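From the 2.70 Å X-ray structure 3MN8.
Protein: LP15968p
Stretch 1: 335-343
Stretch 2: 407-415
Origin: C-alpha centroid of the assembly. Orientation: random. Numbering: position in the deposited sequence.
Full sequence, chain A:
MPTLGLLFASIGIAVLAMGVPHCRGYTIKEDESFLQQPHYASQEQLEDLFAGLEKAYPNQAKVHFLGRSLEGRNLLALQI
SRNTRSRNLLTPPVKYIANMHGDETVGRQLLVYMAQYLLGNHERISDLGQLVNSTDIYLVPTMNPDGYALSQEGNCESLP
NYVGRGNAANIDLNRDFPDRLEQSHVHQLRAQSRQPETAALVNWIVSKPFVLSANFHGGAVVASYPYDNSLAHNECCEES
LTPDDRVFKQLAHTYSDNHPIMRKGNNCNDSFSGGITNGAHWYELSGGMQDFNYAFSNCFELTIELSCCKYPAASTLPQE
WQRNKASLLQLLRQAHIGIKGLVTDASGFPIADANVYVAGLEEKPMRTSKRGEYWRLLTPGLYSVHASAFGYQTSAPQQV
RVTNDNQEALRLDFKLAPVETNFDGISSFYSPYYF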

# COMPACT_ATOMS: atom_id res chain seq x y z
N ALA A 335 -2.66 6.00 7.54
CA ALA A 335 -2.54 4.79 8.32
C ALA A 335 -2.68 5.10 9.81
O ALA A 335 -2.48 4.24 10.67
N HIS A 336 -3.03 6.33 10.13
CA HIS A 336 -3.14 6.69 11.54
C HIS A 336 -4.54 7.05 11.97
O HIS A 336 -4.78 7.26 13.16
N ILE A 337 -5.45 7.10 11.00
CA ILE A 337 -6.84 7.39 11.31
C ILE A 337 -7.50 6.24 12.05
O ILE A 337 -6.96 5.13 12.12
N GLY A 338 -8.66 6.54 12.60
CA GLY A 338 -9.44 5.54 13.30
C GLY A 338 -8.91 5.22 14.68
O GLY A 338 -8.59 6.13 15.45
N ILE A 339 -8.81 3.93 14.97
CA ILE A 339 -8.42 3.48 16.29
C ILE A 339 -7.43 2.35 16.21
O ILE A 339 -7.07 1.87 15.13
N LYS A 340 -7.00 1.92 17.38
CA LYS A 340 -6.06 0.83 17.50
C LYS A 340 -6.05 0.43 18.96
O LYS A 340 -6.44 1.23 19.83
N GLY A 341 -5.63 -0.80 19.22
CA GLY A 341 -5.63 -1.31 20.58
C GLY A 341 -5.23 -2.76 20.74
O GLY A 341 -4.72 -3.41 19.82
N LEU A 342 -5.47 -3.26 21.94
CA LEU A 342 -5.07 -4.61 22.28
C LEU A 342 -6.25 -5.42 22.75
O LEU A 342 -7.06 -4.95 23.55
N VAL A 343 -6.34 -6.64 22.24
CA VAL A 343 -7.27 -7.59 22.79
C VAL A 343 -6.40 -8.49 23.63
O VAL A 343 -5.45 -9.12 23.14
N GLN A 407 -2.53 13.06 16.01
CA GLN A 407 -1.49 12.42 15.23
C GLN A 407 -1.62 10.91 15.16
O GLN A 407 -1.23 10.30 14.16
N GLU A 408 -2.16 10.29 16.20
CA GLU A 408 -2.25 8.84 16.23
C GLU A 408 -3.63 8.31 16.61
O GLU A 408 -4.36 8.93 17.39
N ALA A 409 -3.98 7.17 16.00
CA ALA A 409 -5.28 6.54 16.18
C ALA A 409 -5.63 6.42 17.65
O ALA A 409 -4.77 6.14 18.50
N LEU A 410 -6.91 6.63 17.95
CA LEU A 410 -7.42 6.55 19.30
C LEU A 410 -7.23 5.15 19.87
O LEU A 410 -7.64 4.15 19.25
N ARG A 411 -6.61 5.07 21.05
CA ARG A 411 -6.40 3.79 21.71
C ARG A 411 -7.70 3.25 22.27
O ARG A 411 -8.55 4.01 22.74
N LEU A 412 -7.86 1.93 22.23
CA LEU A 412 -9.09 1.30 22.68
C LEU A 412 -8.81 -0.19 22.79
O LEU A 412 -8.61 -0.86 21.78
N ASP A 413 -8.79 -0.69 24.02
CA ASP A 413 -8.39 -2.08 24.27
C ASP A 413 -9.56 -2.94 24.68
O ASP A 413 -10.65 -2.44 24.95
N PHE A 414 -9.31 -4.23 24.74
CA PHE A 414 -10.31 -5.19 25.15
C PHE A 414 -9.71 -6.28 26.02
O PHE A 414 -8.66 -6.84 25.69
N LYS A 415 -10.37 -6.57 27.14
CA LYS A 415 -10.13 -7.80 27.88
C LYS A 415 -11.31 -8.75 27.66
O LYS A 415 -12.48 -8.37 27.79

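The two stretches run parallel, and a ladder of backbone hydrogen bonds accompanies the register in which the side chains pack. Leu-410 N donates to Gly-338 O (3.1 Å), Lys-340 N to Leu-410 O (3.0 Å), and Phe-414 N to Leu-342 O (2.6 Å); the bond from Leu-412 N to Lys-340 O (2.9 Å) is weak.

Apolar packing gathers on the face shared by Ile-339, Leu-410, Val-343 and Phe-414. Ile-339, chi1 p and chi2 t, sets CG2 3.8 Å from CB of Leu-410 (m, t) and extends CD1 to 3.9 Å from CD2 of Leu-412 (t, p). Further along, Val-343 (t) brings CG2 to 4.1 Å from CB of Phe-414, whose chi1 is m.

Two other side chains point directly toward the opposite stretch and meet its backbone as well as side chains. The small CB of Ala-409 fits 3.9 Å from Lys-340 CG and 3.8 Å from Ile-337 O. His-336 (m) has its CB 3.5 Å from Gln-407 O.

Lys-340 and Arg-411 point to the other face, and each finds a carboxylate partner. Lys-340 leaves CA with chi1 p, then stays extended through three t angles, so that NZ reaches Glu-408 OE2 at 3.3 Å in a hydrogen-bonded salt bridge. Arg-411 starts t, then bends at chi2 (p), and its NH1 meets Asp-413 within its own stretch: 2.9 Å to OD1 and 2.5 Å to OD2. Arg-411 NH1 also lies 3.8 Å from CD1 of Leu-342 (m, t).

Asp-413 (m) serves both stretches, because its OD1 also accepts from Leu-342 N at 2.9 Å. This carboxylate thus takes a rung where Leu-412 O stands 4.0 Å from Leu-342 N. Gly-341 leaves the room this arrangement uses: an ideal CB there would sit 1.7 Å from Leu-412 O and 2.9 Å from Asp-413 OD1, both clashes. The bare CA of Gly-341 instead makes a nearly linear CA-H...O contact with Leu-412 O at 3.2 Å.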

# COMPACT_ATOMS: atom_id res chain seq x y z
CB ALA A 335 -1.21 4.10 8.05
CB HIS A 336 -2.16 7.79 11.88
CG HIS A 336 -0.74 7.38 11.70
ND1 HIS A 336 -0.10 6.53 12.58
CD2 HIS A 336 0.16 7.67 10.73
CE1 HIS A 336 1.14 6.34 12.18
NE2 HIS A 336 1.33 7.01 11.06
CB ILE A 337 -7.66 7.71 10.06
CG1 ILE A 337 -7.76 6.48 9.15
CG2 ILE A 337 -7.07 8.92 9.32
CD1 ILE A 337 -8.44 6.77 7.83
CB ILE A 339 -9.60 2.96 17.12
CG1 ILE A 339 -10.28 1.81 16.36
CG2 ILE A 339 -10.55 4.09 17.49
CD1 ILE A 339 -11.44 1.14 17.10
CB LYS A 340 -4.67 1.24 17.02
CG LYS A 340 -3.97 2.34 17.81
CD LYS A 340 -2.54 2.48 17.28
CE LYS A 340 -1.79 3.62 17.91
NZ LYS A 340 -0.53 3.86 17.16
CB LEU A 342 -4.03 -4.59 23.39
CG LEU A 342 -2.77 -3.77 23.11
CD1 LEU A 342 -1.95 -3.69 24.38
CD2 LEU A 342 -1.94 -4.35 21.94
CB VAL A 343 -8.01 -8.39 21.70
CG1 VAL A 343 -8.89 -9.46 22.34
CG2 VAL A 343 -8.82 -7.45 20.83
CB GLN A 407 -0.12 12.82 15.75
CG GLN A 407 0.41 14.11 15.15
CD GLN A 407 1.77 14.50 15.70
OE1 GLN A 407 2.12 14.17 16.84
NE2 GLN A 407 2.56 15.21 14.90
CB GLU A 408 -1.13 8.24 17.10
CG GLU A 408 0.25 8.49 16.51
CD GLU A 408 1.37 7.78 17.23
OE1 GLU A 408 2.43 8.42 17.41
OE2 GLU A 408 1.22 6.59 17.60
CB ALA A 409 -5.31 5.18 15.51
CB LEU A 410 -8.89 6.93 19.31
CG LEU A 410 -9.09 8.44 19.27
CD1 LEU A 410 -10.44 8.80 18.67
CD2 LEU A 410 -8.92 8.99 20.68
CB ARG A 411 -5.39 3.90 22.84
CG ARG A 411 -5.28 2.61 23.63
CD ARG A 411 -4.49 1.56 22.86
NE ARG A 411 -3.09 1.58 23.28
CZ ARG A 411 -2.57 0.79 24.21
NH1 ARG A 411 -3.32 -0.12 24.82
NH2 ARG A 411 -1.28 0.88 24.53
CB LEU A 412 -10.22 1.56 21.69
CG LEU A 412 -11.63 1.06 22.06
CD1 LEU A 412 -12.20 1.89 23.19
CD2 LEU A 412 -12.56 1.10 20.86
CB ASP A 413 -7.33 -2.15 25.38
CG ASP A 413 -6.03 -1.47 25.00
OD1 ASP A 413 -5.85 -1.07 23.83
OD2 ASP A 413 -5.17 -1.35 25.89
CB PHE A 414 -10.97 -5.81 23.92
CG PHE A 414 -11.69 -4.81 23.07
CD1 PHE A 414 -11.03 -4.15 22.04
CD2 PHE A 414 -13.03 -4.51 23.29
CE1 PHE A 414 -11.68 -3.23 21.25
CE2 PHE A 414 -13.70 -3.58 22.51
CZ PHE A 414 -13.03 -2.94 21.48
CB LYS A 415 -9.90 -7.53 29.37
CG LYS A 415 -8.62 -6.79 29.65
CD LYS A 415 -8.18 -6.95 31.09
CE LYS A 415 -6.72 -6.53 31.29
NZ LYS A 415 -6.22 -6.90 32.65